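Local coordinates for ribosomal protein S2-related protein (Deinococcus radiodurans, PDB 2JH3), which binds a [4Fe-4S] cluster and may act as a sirohydrochlorin ferrochelatase, inserting iron into the tetrapyrrole, at residues A[127-132]-A[208-213]; A[277-282]-A[384-389]. All coordinates share one frame; numbering follows the deposited sequence.

Interaction 1: A[127-132]-A[208-213]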
loop_
_atom_site.group_PDB
_atom_site.type_symbol
_atom_site.label_atom_id
_atom_site.label_comp_id
_atom_site.label_asym_id
_atom_site.label_seq_id
_atom_site.Cartn_x
_atom_site.Cartn_y
_atom_site.Cartn_z
ATOM N N ALA A 127 31.299 2.453 31.495
ATOM C CA ALA A 127 32.487 3.324 31.752
ATOM C C ALA A 127 33.065 3.958 30.507
ATOM O O ALA A 127 33.384 5.173 30.466
ATOM C CB ALA A 127 33.549 2.593 32.564
ATOM N N ALA A 128 33.148 3.207 29.432
ATOM C CA ALA A 128 33.758 3.789 28.248
ATOM C C ALA A 128 32.912 4.882 27.656
ATOM O O ALA A 128 33.422 5.938 27.269
ATOM C CB ALA A 128 34.020 2.744 27.240
ATOM N N GLN A 129 31.613 4.627 27.548
ATOM C CA GLN A 129 30.654 5.629 27.091
ATOM C C GLN A 129 30.710 6.855 28.037
ATOM O O GLN A 129 30.660 7.994 27.575
ATOM C CB GLN A 129 29.266 4.990 27.038
ATOM C CG GLN A 129 28.113 5.828 26.598
ATOM C CD GLN A 129 28.343 6.545 25.298
ATOM O OE1 GLN A 129 27.769 6.201 24.293
ATOM N NE2 GLN A 129 29.168 7.584 25.324
ATOM N N ALA A 130 30.806 6.618 29.336
ATOM C CA ALA A 130 30.846 7.715 30.309
ATOM C C ALA A 130 32.060 8.610 30.012
ATOM O O ALA A 130 31.931 9.841 29.860
ATOM C CB ALA A 130 30.914 7.165 31.716
ATOM N N ARG A 131 33.226 7.974 29.863
ATOM C CA ARG A 131 34.477 8.711 29.639
ATOM C C ARG A 131 34.425 9.455 28.357
ATOM O O ARG A 131 34.872 10.593 28.292
ATOM C CB ARG A 131 35.668 7.774 29.661
ATOM C CG ARG A 131 35.923 7.198 31.030
ATOM C CD ARG A 131 37.211 6.392 31.083
ATOM N NE ARG A 131 37.242 5.308 30.090
ATOM C CZ ARG A 131 37.110 3.994 30.338
ATOM N NH1 ARG A 131 36.948 3.508 31.569
ATOM N NH2 ARG A 131 37.152 3.140 29.306
ATOM N N ASP A 132 33.839 8.845 27.337
ATOM C CA ASP A 132 33.762 9.487 26.025
ATOM C C ASP A 132 32.841 10.691 26.049
ATOM O O ASP A 132 32.950 11.588 25.218
ATOM C CB ASP A 132 33.261 8.503 24.954
ATOM C CG ASP A 132 34.249 7.350 24.678
ATOM O OD1 ASP A 132 35.360 7.342 25.273
ATOM O OD2 ASP A 132 33.877 6.453 23.853
ATOM N N VAL A 208 27.553 12.570 34.949
ATOM C CA VAL A 208 27.420 12.056 33.559
ATOM C C VAL A 208 26.282 10.969 33.486
ATOM O O VAL A 208 26.218 10.037 34.298
ATOM C CB VAL A 208 28.768 11.534 32.971
ATOM C CG1 VAL A 208 29.335 10.413 33.829
ATOM C CG2 VAL A 208 28.608 11.156 31.460
ATOM N N LEU A 209 25.366 11.169 32.551
ATOM C CA LEU A 209 24.268 10.255 32.416
ATOM C C LEU A 209 24.547 9.296 31.240
ATOM O O LEU A 209 24.771 9.721 30.107
ATOM C CB LEU A 209 22.973 11.011 32.199
ATOM C CG LEU A 209 21.730 10.169 31.992
ATOM C CD1 LEU A 209 21.298 9.512 33.278
ATOM C CD2 LEU A 209 20.645 11.033 31.496
ATOM N N VAL A 210 24.545 8.020 31.567
ATOM C CA VAL A 210 24.568 6.940 30.563
ATOM C C VAL A 210 23.253 6.126 30.603
ATOM O O VAL A 210 22.980 5.363 31.531
ATOM C CB VAL A 210 25.849 6.052 30.668
ATOM C CG1 VAL A 210 25.814 4.809 29.664
ATOM C CG2 VAL A 210 27.066 6.905 30.385
ATOM N N PRO A 211 22.453 6.292 29.569
ATOM C CA PRO A 211 21.321 5.448 29.312
ATOM C C PRO A 211 21.680 3.990 29.035
ATOM O O PRO A 211 22.436 3.691 28.058
ATOM C CB PRO A 211 20.669 6.098 28.078
ATOM C CG PRO A 211 21.219 7.511 28.062
ATOM C CD PRO A 211 22.608 7.308 28.509
ATOM N N PHE A 212 21.206 3.100 29.912
ATOM C CA PHE A 212 21.413 1.615 29.749
ATOM C C PHE A 212 20.331 1.082 28.804
ATOM O O PHE A 212 19.458 0.360 29.209
ATOM C CB PHE A 212 21.315 0.903 31.080
ATOM C CG PHE A 212 21.772 -0.525 31.042
ATOM C CD1 PHE A 212 23.107 -0.823 30.797
ATOM C CD2 PHE A 212 20.904 -1.575 31.377
ATOM C CE1 PHE A 212 23.576 -2.147 30.818
ATOM C CE2 PHE A 212 21.379 -2.876 31.386
ATOM C CZ PHE A 212 22.729 -3.148 31.113
ATOM N N LEU A 213 20.404 1.530 27.559
ATOM C CA LEU A 213 19.411 1.281 26.507
ATOM C C LEU A 213 20.140 0.865 25.228
ATOM O O LEU A 213 21.245 1.354 24.936
ATOM C CB LEU A 213 18.679 2.619 26.196
ATOM C CG LEU A 213 17.444 3.078 26.951
ATOM C CD1 LEU A 213 17.047 2.242 28.096
ATOM C CD2 LEU A 213 17.595 4.539 27.310
#

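Interaction 2: A[277-282]-A[384-389]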
loop_
_atom_site.group_PDB
_atom_site.type_symbol
_atom_site.label_atom_id
_atom_site.label_comp_id
_atom_site.label_asym_id
_atom_site.label_seq_id
_atom_site.Cartn_x
_atom_site.Cartn_y
_atom_site.Cartn_z
ATOM N N HIS A 277 20.384 -25.667 3.439
ATOM C CA HIS A 277 20.713 -24.255 3.187
ATOM C C HIS A 277 21.664 -24.174 2.036
ATOM O O HIS A 277 21.466 -23.328 1.162
ATOM C CB HIS A 277 21.265 -23.545 4.466
ATOM C CG HIS A 277 21.842 -22.167 4.241
ATOM N ND1 HIS A 277 23.087 -21.958 3.676
ATOM C CD2 HIS A 277 21.362 -20.921 4.561
ATOM C CE1 HIS A 277 23.356 -20.651 3.663
ATOM N NE2 HIS A 277 22.324 -20.007 4.193
ATOM N N ALA A 278 22.708 -25.015 1.988
ATOM C CA ALA A 278 23.646 -24.876 0.889
ATOM C C ALA A 278 22.994 -25.118 -0.491
ATOM O O ALA A 278 23.316 -24.427 -1.478
ATOM C CB ALA A 278 24.874 -25.809 1.073
ATOM N N GLU A 279 22.075 -26.069 -0.568
ATOM C CA GLU A 279 21.356 -26.322 -1.822
ATOM C C GLU A 279 20.586 -25.123 -2.352
ATOM O O GLU A 279 20.581 -24.839 -3.553
ATOM C CB GLU A 279 20.395 -27.480 -1.613
ATOM C CG GLU A 279 21.086 -28.841 -1.496
ATOM C CD GLU A 279 20.095 -29.986 -1.254
ATOM O OE1 GLU A 279 18.945 -29.929 -1.709
ATOM O OE2 GLU A 279 20.481 -30.899 -0.553
ATOM N N ALA A 280 19.889 -24.418 -1.446
ATOM C CA ALA A 280 19.069 -23.283 -1.845
ATOM C C ALA A 280 19.935 -22.172 -2.400
ATOM O O ALA A 280 19.615 -21.562 -3.422
ATOM C CB ALA A 280 18.206 -22.826 -0.760
ATOM N N TRP A 281 21.127 -22.002 -1.838
ATOM C CA TRP A 281 22.003 -20.978 -2.377
ATOM C C TRP A 281 22.663 -21.406 -3.662
ATOM O O TRP A 281 22.952 -20.561 -4.495
ATOM C CB TRP A 281 22.946 -20.419 -1.276
ATOM C CG TRP A 281 22.060 -19.618 -0.341
ATOM C CD1 TRP A 281 21.498 -20.044 0.792
ATOM C CD2 TRP A 281 21.611 -18.271 -0.542
ATOM N NE1 TRP A 281 20.755 -19.049 1.357
ATOM C CE2 TRP A 281 20.772 -17.956 0.517
ATOM C CE3 TRP A 281 21.794 -17.338 -1.561
ATOM C CZ2 TRP A 281 20.133 -16.725 0.625
ATOM C CZ3 TRP A 281 21.170 -16.100 -1.466
ATOM C CH2 TRP A 281 20.355 -15.803 -0.372
ATOM N N ALA A 282 22.860 -22.711 -3.858
ATOM C CA ALA A 282 23.289 -23.203 -5.195
ATOM C C ALA A 282 22.232 -22.905 -6.261
ATOM O O ALA A 282 22.552 -22.533 -7.446
ATOM C CB ALA A 282 23.594 -24.677 -5.160
ATOM N N HIS A 384 10.806 -28.117 -3.701
ATOM C CA HIS A 384 11.109 -29.465 -3.299
ATOM C C HIS A 384 10.032 -30.094 -2.445
ATOM O O HIS A 384 10.265 -31.106 -1.802
ATOM C CB HIS A 384 12.429 -29.498 -2.522
ATOM C CG HIS A 384 13.611 -29.695 -3.398
ATOM N ND1 HIS A 384 13.550 -30.435 -4.559
ATOM C CD2 HIS A 384 14.888 -29.266 -3.289
ATOM C CE1 HIS A 384 14.741 -30.422 -5.143
ATOM N NE2 HIS A 384 15.570 -29.714 -4.395
ATOM N N ARG A 385 8.877 -29.465 -2.382
ATOM C CA ARG A 385 7.700 -30.023 -1.707
ATOM C C ARG A 385 7.933 -30.304 -0.217
ATOM O O ARG A 385 7.441 -31.254 0.334
ATOM C CB ARG A 385 7.168 -31.274 -2.506
ATOM C CG ARG A 385 6.700 -30.960 -3.944
ATOM C CD ARG A 385 6.949 -32.128 -4.930
ATOM N NE ARG A 385 6.273 -33.397 -4.561
ATOM C CZ ARG A 385 5.685 -34.278 -5.397
ATOM N NH1 ARG A 385 5.601 -34.089 -6.716
ATOM N NH2 ARG A 385 5.133 -35.382 -4.903
ATOM N N ARG A 386 8.683 -29.471 0.472
ATOM C CA ARG A 386 8.891 -29.759 1.882
ATOM C C ARG A 386 8.939 -28.522 2.762
ATOM O O ARG A 386 9.618 -28.506 3.772
ATOM C CB ARG A 386 10.179 -30.574 2.048
ATOM C CG ARG A 386 11.468 -29.827 1.783
ATOM C CD ARG A 386 12.511 -30.762 1.262
ATOM N NE ARG A 386 13.817 -30.123 1.190
ATOM C CZ ARG A 386 14.819 -30.556 0.413
ATOM N NH1 ARG A 386 14.690 -31.644 -0.401
ATOM N NH2 ARG A 386 15.970 -29.887 0.433
ATOM N N LEU A 387 8.184 -27.496 2.429
ATOM C CA LEU A 387 8.162 -26.342 3.293
ATOM C C LEU A 387 7.134 -26.591 4.369
ATOM O O LEU A 387 5.993 -26.750 4.015
ATOM C CB LEU A 387 7.780 -25.065 2.501
ATOM C CG LEU A 387 7.658 -23.793 3.357
ATOM C CD1 LEU A 387 8.959 -23.460 4.019
ATOM C CD2 LEU A 387 7.222 -22.619 2.581
ATOM N N HIS A 388 7.492 -26.584 5.654
ATOM C CA HIS A 388 6.462 -26.807 6.689
ATOM C C HIS A 388 5.895 -25.504 7.164
ATOM O O HIS A 388 6.624 -24.513 7.271
ATOM C CB HIS A 388 6.953 -27.677 7.857
ATOM C CG HIS A 388 7.214 -29.101 7.439
ATOM N ND1 HIS A 388 6.304 -29.827 6.693
ATOM C CD2 HIS A 388 8.333 -29.869 7.525
ATOM C CE1 HIS A 388 6.840 -30.998 6.374
ATOM N NE2 HIS A 388 8.064 -31.055 6.875
ATOM N N TRP A 389 4.577 -25.473 7.272
ATOM C CA TRP A 389 3.894 -24.251 7.548
ATOM C C TRP A 389 3.328 -24.466 8.937
ATOM O O TRP A 389 3.204 -25.588 9.387
ATOM C CB TRP A 389 2.798 -23.863 6.480
ATOM C CG TRP A 389 1.942 -24.975 6.107
ATOM C CD1 TRP A 389 2.209 -25.922 5.130
ATOM C CD2 TRP A 389 0.709 -25.370 6.731
ATOM N NE1 TRP A 389 1.192 -26.866 5.124
ATOM C CE2 TRP A 389 0.261 -26.537 6.072
ATOM C CE3 TRP A 389 -0.051 -24.858 7.784
ATOM C CZ2 TRP A 389 -0.892 -27.205 6.471
ATOM C CZ3 TRP A 389 -1.186 -25.482 8.142
ATOM C CH2 TRP A 389 -1.630 -26.622 7.489
#

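Interaction 1: A[127-132]-A[208-213]
Ala130 and Gln129 of helix 122-133 pack on Val208 and Val210 of strand 207-211, a worked case of how a helix is seated on the parallel sheet of a chelatase-like alpha/beta domain. Strand 207-211 lies inside that sheet, bonded through its backbone to strand 144-149 and, through Leu209, to strand 241-243 and Gly244 just after it. The short axes approach to 8.4 Å and run at 136°, about midway between perpendicular and antiparallel.

The side chains meet one another through carbon alone. Alternation along the strand turns Val208 and Val210 to the helix and Leu209 to the other face of the sheet, where it meets Leu146 and Leu148. The methyl of Ala130 touches both valines: its CB is 4.1 Å from CG2 of Val210 and 4.2 Å from CG1 of Val208. So small a residue lets the helix backbone itself come down on the strand, with Ala130 CA 3.9 Å from Val210 CG2. Gln129 contributes its aliphatic part; CG stands anti to the backbone N (chi1 180°), which brings it against both methyls of Val210, with CG 4.0 Å from CG1.

Around this core, Phe170 touches Ala130 and Thr133 extends the helix side of the packing to Val208. One contact mixes carbon with a backbone oxygen: Val208 CG2 rests 3.9 Å from the carbonyl O of Ala130.

Interaction 2: A[277-282]-A[384-389]
Glu279, on helix 275-290, reaches Arg386 in the loop after helix 375-383, a small example of charge pairing between a helix and a chain turn at the protein surface. From CB, which points to the loop, CG lies anti to the carbonyl carbon (chi1 -72°), and the chain then runs extended beyond CG to the carboxylate. At the tip, OE1 does the work. It lies 3.7 Å from Arg386 NH2, a long salt bridge that meets the guanidinium at its edge, near its plane. The carboxylate is turned 77° from that plane, so the two groups do not pair side by side. The same OE1 is hydrogen-bonded to Tyr380 OH, its stronger partner, and His384 NE2 stands 4.3 Å away without touching it.

On the loop side, helix 375-383 ends in a Schellman motif with Arg385 at its C-prime position, and CB of both His384 and Arg386 points toward the helix that bears Glu279. His384 CB lies 3.6 Å above one face of the Arg386 guanidinium, offset toward its rim. With Tyr380 holding the carboxylate and the bridge long and near solvent, the attraction between Glu279 and Arg386 is probably modest.

How the interactions relate
The two contacts illustrate how chemistry follows position in a fold. Interaction 1 is a core contact of helix on sheet, built from aliphatic groups and shape, and it buries 164 Å² between its segments. Interaction 2 lies at the surface, joins a helix to a loop, buries 64 Å² and is polar, with one long salt bridge and no direct hydrogen bond between its segments. They share no secondary-structure element: the first belongs to the chelatase-like part, whereas the second links a helix of the stabilising domain to the start of the cluster-binding family region, though away from the cluster itself. Their centres are 45 Å apart on opposite sides of the chain's centre.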